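PDB 3TMA: tRNA (guanine(6)-N2)-methyltransferase from Thermus thermophilus, which transfers a methyl group from S-adenosyl-L-methionine to N2 of the guanosine at position 6 of tRNA(Phe). Local coordinates for residues R197-R202 against V273-A278; E220-L225 against S251-I256; H265-F270 against A303-P308; F331-A336 against F349-L354. One frame throughout, in Å; residues are numbered along the deposited sequence.

All four contacts belong to the Rossmann-fold methyltransferase domain. Contacts 1, 2 and 3 are mostly buried; contact 4, on the hairpin that closes one edge of the sheet, is only partly so. Contact 1 joins the end of helix 189-198 to strand 275-278 through an arginine holding backbone carbonyls, whereas contacts 2 and 3 are apolar seams between a helix and a loop or turn. Contact 4 alone is strand against strand, with backbone bonds and the salt bridge between Arg334 and Glu352. Contacts 1 and 4 reach the same sheet and touch through Leu198 and Val350, and Lys353 of contact 4 bonds to the carbonyls of Leu304 and Leu307 in contact 3.

Contact 1. Residues R197-R202 against V273-A278; sequences RLADAR and VDRILA
CG of Arg275 lies anti to the carbonyl carbon (chi1 -63°) and the chain then bends at chi2 (-59°), which swings the guanidinium from strand 275-278 against the backbone turn that follows helix 189-198. There its edge meets two successive carbonyls. NE lies 2.6 Å from Ala199 O, and 3.3 Å from Asp200 O; the bond to Ala199 is short but poorly directed, and both count as weak. NH2 adds a third weak bond, to Asp200 O. On the other side of the guanidinium, NH1 donates a straighter bond to Asp274 O at 2.9 Å (166° at the hydrogen). Asp274 O lies in the guanidinium plane, while NH1 approaches from above the plane of that carbonyl. Bonds at both ends thus limit how the group can rotate.

The carboxylate of Asp200 runs alongside, its OD1 4.1 Å from Arg275 NH2, beyond a salt bridge but near enough that its charge probably favours the arginine here. The methylene part of the arginine is used as well: CG packs on Ala201 CB at 4.0 Å. Further along the strand, Leu277 CD2 touches Ala199 CB at 3.7 Å, and Ala199 also rests on Ala314 of strand 312-317.

Asp200 has positive phi and ends the helix in a Schellman motif, and the carbonyls of Ala199 and Asp200 at this exit are the ones Arg275 grips. The arrangement ties a helix on one side of a Rossmann-fold methyltransferase to the central strand that leads into Asn279, a residue that probably binds S-adenosyl-L-methionine.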
loop_
_atom_site.group_PDB
_atom_site.type_symbol
_atom_site.label_atom_id
_atom_site.label_comp_id
_atom_site.label_asym_id
_atom_site.label_seq_id
_atom_site.Cartn_x
_atom_site.Cartn_y
_atom_site.Cartn_z
ATOM N N ARG A 197 -2.667 -7.189 -8.872
ATOM C CA ARG A 197 -3.771 -6.582 -9.608
ATOM C C ARG A 197 -3.362 -6.011 -10.970
ATOM O O ARG A 197 -4.102 -6.154 -11.967
ATOM C CB ARG A 197 -4.411 -5.468 -8.745
ATOM C CG ARG A 197 -5.156 -6.054 -7.537
ATOM C CD ARG A 197 -5.649 -4.997 -6.533
ATOM N NE ARG A 197 -6.529 -5.615 -5.525
ATOM C CZ ARG A 197 -7.852 -5.440 -5.452
ATOM N NH1 ARG A 197 -8.485 -4.611 -6.285
ATOM N NH2 ARG A 197 -8.551 -6.100 -4.544
ATOM N N LEU A 198 -2.204 -5.340 -11.028
ATOM C CA LEU A 198 -1.752 -4.802 -12.320
ATOM C C LEU A 198 -1.446 -5.917 -13.329
ATOM O O LEU A 198 -1.580 -5.719 -14.516
ATOM C CB LEU A 198 -0.530 -3.907 -12.152
ATOM C CG LEU A 198 -0.833 -2.619 -11.402
ATOM C CD1 LEU A 198 0.488 -1.986 -10.912
ATOM C CD2 LEU A 198 -1.607 -1.672 -12.359
ATOM N N ALA A 199 -1.019 -7.072 -12.839
ATOM C CA ALA A 199 -0.764 -8.252 -13.696
ATOM C C ALA A 199 -2.042 -9.042 -14.010
ATOM O O ALA A 199 -2.013 -10.012 -14.781
ATOM C CB ALA A 199 0.258 -9.181 -13.044
ATOM N N ASP A 200 -3.151 -8.611 -13.427
ATOM C CA ASP A 200 -4.447 -9.255 -13.611
ATOM C C ASP A 200 -4.331 -10.744 -13.248
ATOM O O ASP A 200 -4.712 -11.600 -14.024
ATOM C CB ASP A 200 -4.908 -9.089 -15.070
ATOM C CG ASP A 200 -6.360 -9.535 -15.290
ATOM O OD1 ASP A 200 -6.651 -10.119 -16.364
ATOM O OD2 ASP A 200 -7.194 -9.339 -14.379
ATOM N N ALA A 201 -3.729 -11.051 -12.101
ATOM C CA ALA A 201 -3.698 -12.430 -11.594
ATOM C C ALA A 201 -5.067 -12.797 -10.967
ATOM O O ALA A 201 -5.611 -12.006 -10.214
ATOM C CB ALA A 201 -2.639 -12.571 -10.546
ATOM N N ARG A 202 -5.569 -13.999 -11.244
ATOM C CA ARG A 202 -6.876 -14.448 -10.755
ATOM C C ARG A 202 -6.746 -15.858 -10.196
ATOM O O ARG A 202 -5.869 -16.606 -10.622
ATOM C CB ARG A 202 -7.885 -14.451 -11.901
ATOM C CG ARG A 202 -8.282 -13.027 -12.307
ATOM C CD ARG A 202 -9.425 -13.072 -13.286
ATOM N NE ARG A 202 -9.032 -13.701 -14.543
ATOM C CZ ARG A 202 -8.399 -13.062 -15.523
ATOM N NH1 ARG A 202 -8.063 -11.787 -15.367
ATOM N NH2 ARG A 202 -8.096 -13.690 -16.653
ATOM N N VAL A 273 4.441 -20.682 -16.000
ATOM C CA VAL A 273 3.455 -20.065 -15.117
ATOM C C VAL A 273 2.614 -19.054 -15.922
ATOM O O VAL A 273 2.881 -18.839 -17.114
ATOM C CB VAL A 273 4.130 -19.314 -13.895
ATOM C CG1 VAL A 273 4.881 -20.270 -12.989
ATOM C CG2 VAL A 273 5.011 -18.178 -14.376
ATOM N N ASP A 274 1.607 -18.438 -15.292
ATOM C CA ASP A 274 0.754 -17.484 -16.022
ATOM C C ASP A 274 1.184 -16.046 -15.749
ATOM O O ASP A 274 0.910 -15.173 -16.559
ATOM C CB ASP A 274 -0.707 -17.645 -15.614
ATOM C CG ASP A 274 -1.273 -19.002 -16.021
ATOM O OD1 ASP A 274 -1.381 -19.226 -17.242
ATOM O OD2 ASP A 274 -1.566 -19.842 -15.134
ATOM N N ARG A 275 1.695 -15.804 -14.534
ATOM C CA ARG A 275 1.972 -14.455 -14.049
ATOM C C ARG A 275 3.280 -14.472 -13.284
ATOM O O ARG A 275 3.544 -15.402 -12.504
ATOM C CB ARG A 275 0.845 -13.969 -13.086
ATOM C CG ARG A 275 -0.587 -13.836 -13.716
ATOM C CD ARG A 275 -0.532 -12.837 -14.908
ATOM N NE ARG A 275 -1.877 -12.572 -15.449
ATOM C CZ ARG A 275 -2.398 -13.206 -16.491
ATOM N NH1 ARG A 275 -1.706 -14.160 -17.126
ATOM N NH2 ARG A 275 -3.604 -12.877 -16.912
ATOM N N ILE A 276 4.115 -13.462 -13.510
ATOM C CA ILE A 276 5.394 -13.344 -12.790
ATOM C C ILE A 276 5.414 -11.954 -12.151
ATOM O O ILE A 276 5.127 -10.950 -12.814
ATOM C CB ILE A 276 6.600 -13.493 -13.770
ATOM C CG1 ILE A 276 6.543 -14.885 -14.414
ATOM C CG2 ILE A 276 7.950 -13.265 -13.051
ATOM C CD1 ILE A 276 7.696 -15.131 -15.458
ATOM N N LEU A 277 5.622 -11.907 -10.836
ATOM C CA LEU A 277 5.568 -10.635 -10.108
ATOM C C LEU A 277 6.961 -10.389 -9.551
ATOM O O LEU A 277 7.417 -11.149 -8.704
ATOM C CB LEU A 277 4.565 -10.744 -8.930
ATOM C CG LEU A 277 3.210 -11.383 -9.294
ATOM C CD1 LEU A 277 2.314 -11.554 -8.032
ATOM C CD2 LEU A 277 2.477 -10.556 -10.364
ATOM N N ALA A 278 7.652 -9.379 -10.069
ATOM C CA ALA A 278 9.124 -9.348 -9.950
ATOM C C ALA A 278 9.585 -8.024 -9.321
ATOM O O ALA A 278 9.192 -6.943 -9.772
ATOM C CB ALA A 278 9.743 -9.541 -11.283
#

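Contact 2. Residues E220-L225 against S251-I256; sequences EAASTL and SGLSWI
Residues 220-225, the end of helix 216-225, lie against an irregular loop in which a type I turn runs from Leu253 to Ile256, the backbones coming closest at Ala222 and Leu253, 6.4 Å between CA atoms. Ala222 is the point on which the loop converges. Its CB is met by Ile256 CD1 at 3.7 Å and, from another direction, by the six-membered part of the Trp255 indole, where CZ2 stands 3.9 Å from Ala222 CB. The same CZ2 comes edge-on to the helix backbone, 3.6 Å from Ala222 O and near the indole plane.

Trp255 reaches this place because its CG sits between the backbone N and carbonyl carbon (chi1 62°), folding the ring back over its own turn; Leu253 C lies 4.0 Å above one face of the indole. Leu253 lays both methyls against the next helical residue, CD2 at 3.8 Å from Ser223 CA and CD1 at 3.9 Å from Ser223 CB.

Around the helix, away from the loop, the chemistry changes: the carboxylate of Glu220 forms salt bridges with Arg177 and Arg71. Thr224 OG1 donates to Glu220 O at 2.7 Å and is also hydrogen-bonded to Gln193, while Thr224 N reaches the Glu220 oxygen from the opposite face of its plane.

Between these segments the loop is held by apolar packing, with Leu253, Trp255 and Ile256 gathered on the small side chain of Ala222 and the backbone beside it.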
loop_
_atom_site.group_PDB
_atom_site.type_symbol
_atom_site.label_atom_id
_atom_site.label_comp_id
_atom_site.label_asym_id
_atom_site.label_seq_id
_atom_site.Cartn_x
_atom_site.Cartn_y
_atom_site.Cartn_z
ATOM N N GLU A 220 1.535 -12.544 -0.138
ATOM C CA GLU A 220 0.403 -11.728 -0.604
ATOM C C GLU A 220 -0.414 -12.433 -1.699
ATOM O O GLU A 220 -1.687 -12.468 -1.662
ATOM C CB GLU A 220 0.853 -10.337 -1.054
ATOM C CG GLU A 220 -0.332 -9.385 -1.403
ATOM C CD GLU A 220 -1.172 -8.918 -0.161
ATOM O OE1 GLU A 220 -0.769 -9.135 1.001
ATOM O OE2 GLU A 220 -2.254 -8.343 -0.363
ATOM N N ALA A 221 0.301 -13.009 -2.662
ATOM C CA ALA A 221 -0.336 -13.751 -3.738
ATOM C C ALA A 221 -1.138 -14.968 -3.187
ATOM O O ALA A 221 -2.290 -15.202 -3.576
ATOM C CB ALA A 221 0.742 -14.245 -4.726
ATOM N N ALA A 222 -0.495 -15.784 -2.350
ATOM C CA ALA A 222 -1.160 -16.998 -1.800
ATOM C C ALA A 222 -2.381 -16.626 -0.980
ATOM O O ALA A 222 -3.457 -17.213 -1.153
ATOM C CB ALA A 222 -0.193 -17.838 -0.955
ATOM N N SER A 223 -2.244 -15.583 -0.161
ATOM C CA SER A 223 -3.319 -15.157 0.725
ATOM C C SER A 223 -4.503 -14.633 -0.094
ATOM O O SER A 223 -5.650 -14.836 0.271
ATOM C CB SER A 223 -2.797 -14.083 1.687
ATOM O OG SER A 223 -3.855 -13.380 2.320
ATOM N N THR A 224 -4.216 -13.976 -1.219
ATOM C CA THR A 224 -5.264 -13.391 -2.077
ATOM C C THR A 224 -5.923 -14.411 -3.021
ATOM O O THR A 224 -7.134 -14.390 -3.210
ATOM C CB THR A 224 -4.666 -12.273 -2.974
ATOM O OG1 THR A 224 -4.083 -11.270 -2.129
ATOM C CG2 THR A 224 -5.783 -11.643 -3.857
ATOM N N LEU A 225 -5.119 -15.255 -3.655
ATOM C CA LEU A 225 -5.612 -16.159 -4.710
ATOM C C LEU A 225 -6.156 -17.491 -4.153
ATOM O O LEU A 225 -6.988 -18.174 -4.806
ATOM C CB LEU A 225 -4.473 -16.452 -5.706
ATOM C CG LEU A 225 -3.929 -15.221 -6.430
ATOM C CD1 LEU A 225 -2.685 -15.588 -7.310
ATOM C CD2 LEU A 225 -5.079 -14.641 -7.297
ATOM N N SER A 251 0.778 -18.079 8.822
ATOM C CA SER A 251 -0.513 -17.612 8.288
ATOM C C SER A 251 -1.317 -18.666 7.530
ATOM O O SER A 251 -2.297 -18.308 6.891
ATOM C CB SER A 251 -0.305 -16.415 7.334
ATOM O OG SER A 251 0.117 -15.244 8.031
ATOM N N GLY A 252 -0.922 -19.937 7.577
ATOM C CA GLY A 252 -1.683 -21.019 6.922
ATOM C C GLY A 252 -1.507 -21.086 5.398
ATOM O O GLY A 252 -2.384 -21.577 4.675
ATOM N N LEU A 253 -0.365 -20.631 4.906
ATOM C CA LEU A 253 -0.141 -20.493 3.461
ATOM C C LEU A 253 0.960 -21.451 3.017
ATOM O O LEU A 253 1.815 -21.091 2.225
ATOM C CB LEU A 253 0.238 -19.027 3.108
ATOM C CG LEU A 253 -0.789 -17.967 3.531
ATOM C CD1 LEU A 253 -0.285 -16.501 3.431
ATOM C CD2 LEU A 253 -2.106 -18.130 2.761
ATOM N N SER A 254 0.917 -22.667 3.500
ATOM C CA SER A 254 1.993 -23.583 3.290
ATOM C C SER A 254 2.101 -24.252 1.947
ATOM O O SER A 254 3.027 -24.967 1.780
ATOM C CB SER A 254 1.980 -24.666 4.342
ATOM O OG SER A 254 2.079 -24.160 5.633
ATOM N N TRP A 255 1.170 -24.041 1.019
ATOM C CA TRP A 255 1.335 -24.633 -0.275
ATOM C C TRP A 255 2.348 -23.884 -1.155
ATOM O O TRP A 255 2.612 -24.326 -2.195
ATOM C CB TRP A 255 0.004 -24.721 -0.972
ATOM C CG TRP A 255 -0.650 -23.427 -1.225
ATOM C CD1 TRP A 255 -0.524 -22.641 -2.304
ATOM C CD2 TRP A 255 -1.551 -22.770 -0.360
ATOM N NE1 TRP A 255 -1.300 -21.549 -2.192
ATOM C CE2 TRP A 255 -1.933 -21.591 -0.988
ATOM C CE3 TRP A 255 -2.080 -23.068 0.887
ATOM C CZ2 TRP A 255 -2.817 -20.721 -0.429
ATOM C CZ3 TRP A 255 -2.955 -22.197 1.442
ATOM C CH2 TRP A 255 -3.313 -21.041 0.793
ATOM N N ILE A 256 2.879 -22.753 -0.731
ATOM C CA ILE A 256 3.864 -22.031 -1.574
ATOM C C ILE A 256 5.128 -22.904 -1.722
ATOM O O ILE A 256 5.626 -23.434 -0.724
ATOM C CB ILE A 256 4.278 -20.713 -0.932
ATOM C CG1 ILE A 256 3.062 -19.760 -0.867
ATOM C CG2 ILE A 256 5.426 -20.070 -1.740
ATOM C CD1 ILE A 256 3.260 -18.629 0.202
#

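Contact 3. Residues H265-F270 against A303-P308; sequences HLPRFF and ALALLP
Leu306 points its forked end into the turn 265-270, and three residues of that turn gather round the two methyls. CD1 lies 3.7 Å from Leu266 CB and 4.0 Å from Phe270 CB; CD2 meets Pro267 CB at 4.0 Å, with the proline ring and the leucine crossing obliquely. Both methyls also lean on the backbone, each 3.6 Å from Phe270 O. The leucine is extended, with CG anti to its carbonyl carbon (chi1 -65°), which carries the fork away from the end of helix 290-305 and across to the turn.

Phe270 meets the leucine with its CB and carbonyl, while its ring leads away and carries Phe269 CB over one face. Leu266 also extends toward the helix, CD1 coming within 4.3 Å of Ala303 N. Within the turn, Leu266 O accepts from both Phe269 N and Phe270 N, which closes it on itself. Just beyond, Leu306 pairs by a backbone hydrogen bond with Val273.

Across the seam itself the contacts are apolar, so the turn before strand 275-278 and the end of the helix after it are joined chiefly by Leu306, seated among aliphatic carbons and the Phe270 carbonyl, and by shape more than by direction.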
loop_
_atom_site.group_PDB
_atom_site.type_symbol
_atom_site.label_atom_id
_atom_site.label_comp_id
_atom_site.label_asym_id
_atom_site.label_seq_id
_atom_site.Cartn_x
_atom_site.Cartn_y
_atom_site.Cartn_z
ATOM N N HIS A 265 18.656 -17.804 -14.262
ATOM C CA HIS A 265 18.437 -19.093 -14.917
ATOM C C HIS A 265 17.125 -19.752 -14.477
ATOM O O HIS A 265 17.103 -20.950 -14.128
ATOM C CB HIS A 265 19.593 -20.039 -14.593
ATOM C CG HIS A 265 20.926 -19.523 -15.031
ATOM N ND1 HIS A 265 21.291 -19.444 -16.360
ATOM C CD2 HIS A 265 21.970 -19.029 -14.318
ATOM C CE1 HIS A 265 22.502 -18.918 -16.443
ATOM N NE2 HIS A 265 22.933 -18.653 -15.220
ATOM N N LEU A 266 16.045 -18.976 -14.490
ATOM C CA LEU A 266 14.725 -19.440 -14.012
ATOM C C LEU A 266 14.243 -20.787 -14.539
ATOM O O LEU A 266 13.677 -21.593 -13.778
ATOM C CB LEU A 266 13.646 -18.381 -14.261
ATOM C CG LEU A 266 13.779 -17.106 -13.423
ATOM C CD1 LEU A 266 12.764 -16.107 -13.908
ATOM C CD2 LEU A 266 13.628 -17.437 -11.941
ATOM N N PRO A 267 14.476 -21.067 -15.844
ATOM C CA PRO A 267 14.027 -22.387 -16.308
ATOM C C PRO A 267 14.782 -23.607 -15.728
ATOM O O PRO A 267 14.272 -24.711 -15.844
ATOM C CB PRO A 267 14.160 -22.301 -17.831
ATOM C CG PRO A 267 14.275 -20.783 -18.135
ATOM C CD PRO A 267 15.010 -20.246 -16.946
ATOM N N ARG A 268 15.908 -23.419 -15.031
ATOM C CA ARG A 268 16.586 -24.528 -14.337
ATOM C C ARG A 268 15.753 -24.966 -13.112
ATOM O O ARG A 268 15.972 -26.043 -12.543
ATOM C CB ARG A 268 17.991 -24.108 -13.864
ATOM C CG ARG A 268 19.054 -23.926 -14.966
ATOM C CD ARG A 268 20.447 -23.585 -14.404
ATOM N NE ARG A 268 21.358 -23.073 -15.426
ATOM C CZ ARG A 268 22.624 -22.711 -15.211
ATOM N NH1 ARG A 268 23.170 -22.812 -14.004
ATOM N NH2 ARG A 268 23.367 -22.283 -16.217
ATOM N N PHE A 269 14.811 -24.127 -12.697
ATOM C CA PHE A 269 14.159 -24.263 -11.375
ATOM C C PHE A 269 12.630 -24.285 -11.386
ATOM O O PHE A 269 12.011 -24.888 -10.500
ATOM C CB PHE A 269 14.610 -23.112 -10.463
ATOM C CG PHE A 269 16.092 -23.071 -10.249
ATOM C CD1 PHE A 269 16.704 -23.977 -9.376
ATOM C CD2 PHE A 269 16.889 -22.191 -10.969
ATOM C CE1 PHE A 269 18.097 -23.972 -9.194
ATOM C CE2 PHE A 269 18.294 -22.180 -10.793
ATOM C CZ PHE A 269 18.888 -23.065 -9.912
ATOM N N PHE A 270 12.019 -23.557 -12.324
ATOM C CA PHE A 270 10.557 -23.394 -12.322
ATOM C C PHE A 270 9.931 -23.818 -13.633
ATOM O O PHE A 270 10.508 -23.572 -14.686
ATOM C CB PHE A 270 10.185 -21.903 -12.029
ATOM C CG PHE A 270 10.690 -21.423 -10.676
ATOM C CD1 PHE A 270 10.175 -21.992 -9.497
ATOM C CD2 PHE A 270 11.742 -20.516 -10.588
ATOM C CE1 PHE A 270 10.651 -21.617 -8.238
ATOM C CE2 PHE A 270 12.212 -20.076 -9.320
ATOM C CZ PHE A 270 11.660 -20.652 -8.137
ATOM N N ALA A 303 12.081 -15.201 -18.045
ATOM C CA ALA A 303 10.657 -14.963 -17.760
ATOM C C ALA A 303 9.842 -15.238 -19.014
ATOM O O ALA A 303 8.811 -15.902 -18.950
ATOM C CB ALA A 303 10.405 -13.514 -17.294
ATOM N N LEU A 304 10.321 -14.761 -20.157
ATOM C CA LEU A 304 9.627 -14.967 -21.432
ATOM C C LEU A 304 9.484 -16.452 -21.746
ATOM O O LEU A 304 8.463 -16.892 -22.303
ATOM C CB LEU A 304 10.410 -14.284 -22.580
ATOM C CG LEU A 304 9.734 -14.309 -23.948
ATOM C CD1 LEU A 304 8.572 -13.345 -23.961
ATOM C CD2 LEU A 304 10.737 -13.923 -25.048
ATOM N N ALA A 305 10.507 -17.228 -21.380
ATOM C CA ALA A 305 10.517 -18.645 -21.684
ATOM C C ALA A 305 9.593 -19.450 -20.763
ATOM O O ALA A 305 9.344 -20.615 -21.032
ATOM C CB ALA A 305 11.931 -19.196 -21.617
ATOM N N LEU A 306 9.182 -18.849 -19.638
ATOM C CA LEU A 306 8.306 -19.489 -18.674
ATOM C C LEU A 306 6.882 -18.958 -18.708
ATOM O O LEU A 306 6.110 -19.178 -17.771
ATOM C CB LEU A 306 8.887 -19.349 -17.243
ATOM C CG LEU A 306 10.245 -20.118 -17.077
ATOM C CD1 LEU A 306 10.641 -20.143 -15.613
ATOM C CD2 LEU A 306 10.200 -21.514 -17.599
ATOM N N LEU A 307 6.513 -18.285 -19.788
ATOM C CA LEU A 307 5.118 -17.855 -19.989
ATOM C C LEU A 307 4.510 -18.477 -21.253
ATOM O O LEU A 307 5.208 -18.626 -22.255
ATOM C CB LEU A 307 5.054 -16.329 -20.109
ATOM C CG LEU A 307 5.423 -15.542 -18.837
ATOM C CD1 LEU A 307 5.579 -14.021 -19.206
ATOM C CD2 LEU A 307 4.412 -15.742 -17.748
ATOM N N PRO A 308 3.179 -18.707 -21.258
ATOM C CA PRO A 308 2.500 -18.974 -22.547
ATOM C C PRO A 308 2.259 -17.654 -23.270
ATOM O O PRO A 308 2.422 -16.589 -22.657
ATOM C CB PRO A 308 1.152 -19.586 -22.121
ATOM C CG PRO A 308 0.845 -18.923 -20.729
ATOM C CD PRO A 308 2.226 -18.465 -20.150
#

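Contact 4. Residues F331-A336 against F349-L354; sequences FALRHA and FVLEKL
Phe331, Val350 and Leu351 bury the most surface in this antiparallel beta hairpin, the pair of strands that completes one edge of the mixed sheet of a Rossmann-fold methyltransferase. Phe331 and Leu351 cross at about a right angle on one face of the sheet. The leucine lays its CD1 over the centre of the phenyl ring, 4.3 Å above the plane, while its CB meets Phe331 CD1 at 3.7 Å. Helix 290-305 covers this face, with Leu304 against Phe331 and Leu300 against Leu351. Along the same face, Ala336 CB meets the edge of the Phe349 ring, 3.4 Å from CD1.

Val350 lies on the reverse face beside His335, the two side chains pointing the same way. Its backbone marks a classic beta bulge: Val350 O takes a hydrogen bond from Arg334 N at 2.8 Å and a weak one from His335 N at 3.4 Å, shifting the register by one residue. Regular pairing resumes with Val350 N bonded to His335 O.

The extra residue of the bulge, Arg334, bends at chi2 (-94°) and chi3 (97°) to bring its guanidinium over Ala332 CB, which sits 3.7 Å beneath its centre. From there NH2 makes a salt bridge to Glu352 OE1 at 3.2 Å; Glu352 OE1 lies in the guanidinium plane, but NH2 meets it from 43° out of the carboxylate plane.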
loop_
_atom_site.group_PDB
_atom_site.type_symbol
_atom_site.label_atom_id
_atom_site.label_comp_id
_atom_site.label_asym_id
_atom_site.label_seq_id
_atom_site.Cartn_x
_atom_site.Cartn_y
_atom_site.Cartn_z
ATOM N N PHE A 331 8.234 -9.635 -25.811
ATOM C CA PHE A 331 7.334 -8.940 -24.878
ATOM C C PHE A 331 6.727 -7.682 -25.499
ATOM O O PHE A 331 7.417 -6.942 -26.208
ATOM C CB PHE A 331 8.117 -8.532 -23.600
ATOM C CG PHE A 331 8.228 -9.629 -22.567
ATOM C CD1 PHE A 331 7.081 -10.241 -22.059
ATOM C CD2 PHE A 331 9.464 -9.981 -22.036
ATOM C CE1 PHE A 331 7.175 -11.205 -21.040
ATOM C CE2 PHE A 331 9.572 -10.943 -21.045
ATOM C CZ PHE A 331 8.425 -11.571 -20.548
ATOM N N ALA A 332 5.471 -7.375 -25.166
ATOM C CA ALA A 332 4.927 -6.065 -25.442
ATOM C C ALA A 332 4.869 -5.357 -24.093
ATOM O O ALA A 332 4.467 -5.947 -23.073
ATOM C CB ALA A 332 3.507 -6.181 -26.054
ATOM N N LEU A 333 5.210 -4.088 -24.097
ATOM C CA LEU A 333 5.085 -3.263 -22.913
ATOM C C LEU A 333 3.635 -2.715 -22.898
ATOM O O LEU A 333 3.259 -1.967 -23.772
ATOM C CB LEU A 333 6.162 -2.160 -22.926
ATOM C CG LEU A 333 6.063 -1.045 -21.874
ATOM C CD1 LEU A 333 5.862 -1.656 -20.534
ATOM C CD2 LEU A 333 7.342 -0.169 -21.897
ATOM N N ARG A 334 2.798 -3.198 -21.974
ATOM C CA ARG A 334 1.368 -2.897 -22.036
ATOM C C ARG A 334 1.003 -1.716 -21.166
ATOM O O ARG A 334 0.115 -0.973 -21.526
ATOM C CB ARG A 334 0.523 -4.097 -21.613
ATOM C CG ARG A 334 0.577 -5.250 -22.588
ATOM C CD ARG A 334 -0.598 -5.178 -23.580
ATOM N NE ARG A 334 -0.228 -4.557 -24.838
ATOM C CZ ARG A 334 -0.129 -5.201 -26.000
ATOM N NH1 ARG A 334 0.237 -4.529 -27.081
ATOM N NH2 ARG A 334 -0.385 -6.504 -26.093
ATOM N N HIS A 335 1.646 -1.574 -20.009
ATOM C CA HIS A 335 1.359 -0.458 -19.081
ATOM C C HIS A 335 2.638 -0.069 -18.365
ATOM O O HIS A 335 3.452 -0.924 -18.012
ATOM C CB HIS A 335 0.320 -0.863 -17.969
ATOM C CG HIS A 335 -0.975 -1.400 -18.509
ATOM N ND1 HIS A 335 -1.932 -0.597 -19.102
ATOM C CD2 HIS A 335 -1.454 -2.669 -18.579
ATOM C CE1 HIS A 335 -2.948 -1.346 -19.506
ATOM N NE2 HIS A 335 -2.683 -2.607 -19.205
ATOM N N ALA A 336 2.724 1.194 -17.989
ATOM C CA ALA A 336 3.794 1.646 -17.138
ATOM C C ALA A 336 3.178 2.727 -16.258
ATOM O O ALA A 336 2.317 3.503 -16.728
ATOM C CB ALA A 336 4.954 2.246 -17.990
ATOM N N PHE A 349 6.081 -1.804 -14.525
ATOM C CA PHE A 349 5.778 -2.133 -15.928
ATOM C C PHE A 349 4.981 -3.416 -15.962
ATOM O O PHE A 349 5.276 -4.313 -15.189
ATOM C CB PHE A 349 7.113 -2.364 -16.664
ATOM C CG PHE A 349 7.927 -1.090 -16.854
ATOM C CD1 PHE A 349 7.417 -0.016 -17.559
ATOM C CD2 PHE A 349 9.220 -0.993 -16.379
ATOM C CE1 PHE A 349 8.189 1.183 -17.775
ATOM C CE2 PHE A 349 9.996 0.189 -16.629
ATOM C CZ PHE A 349 9.454 1.266 -17.311
ATOM N N VAL A 350 3.968 -3.485 -16.813
ATOM C CA VAL A 350 3.305 -4.736 -17.110
ATOM C C VAL A 350 3.686 -5.145 -18.526
ATOM O O VAL A 350 3.466 -4.386 -19.476
ATOM C CB VAL A 350 1.746 -4.624 -16.993
ATOM C CG1 VAL A 350 1.087 -6.000 -17.258
ATOM C CG2 VAL A 350 1.411 -4.175 -15.549
ATOM N N LEU A 351 4.232 -6.349 -18.648
ATOM C CA LEU A 351 4.636 -6.910 -19.938
ATOM C C LEU A 351 3.727 -8.086 -20.255
ATOM O O LEU A 351 3.292 -8.804 -19.345
ATOM C CB LEU A 351 6.090 -7.403 -19.869
ATOM C CG LEU A 351 7.092 -6.457 -19.194
ATOM C CD1 LEU A 351 8.382 -7.191 -18.887
ATOM C CD2 LEU A 351 7.366 -5.212 -20.027
ATOM N N GLU A 352 3.401 -8.253 -21.531
ATOM C CA GLU A 352 2.651 -9.407 -21.978
ATOM C C GLU A 352 3.470 -10.134 -23.049
ATOM O O GLU A 352 4.001 -9.518 -23.981
ATOM C CB GLU A 352 1.275 -9.000 -22.561
ATOM C CG GLU A 352 0.488 -10.213 -23.074
ATOM C CD GLU A 352 -0.867 -9.866 -23.723
ATOM O OE1 GLU A 352 -1.157 -8.673 -23.941
ATOM O OE2 GLU A 352 -1.631 -10.806 -24.061
ATOM N N LYS A 353 3.592 -11.445 -22.900
ATOM C CA LYS A 353 4.171 -12.239 -23.962
ATOM C C LYS A 353 3.244 -12.311 -25.175
ATOM O O LYS A 353 2.113 -12.815 -25.066
ATOM C CB LYS A 353 4.428 -13.651 -23.479
ATOM C CG LYS A 353 4.947 -14.568 -24.596
ATOM C CD LYS A 353 5.610 -15.813 -23.969
ATOM C CE LYS A 353 6.207 -16.714 -25.060
ATOM N NZ LYS A 353 6.963 -17.887 -24.443
ATOM N N LEU A 354 3.780 -11.943 -26.344
ATOM C CA LEU A 354 3.009 -11.940 -27.591
ATOM C C LEU A 354 2.863 -13.357 -28.150
ATOM O O LEU A 354 3.706 -14.233 -27.879
ATOM C CB LEU A 354 3.695 -11.049 -28.636
ATOM C CG LEU A 354 3.667 -9.543 -28.350
ATOM C CD1 LEU A 354 4.721 -8.818 -29.198
ATOM C CD2 LEU A 354 2.277 -8.960 -28.621
ATOM O OXT LEU A 354 1.906 -13.662 -28.888
#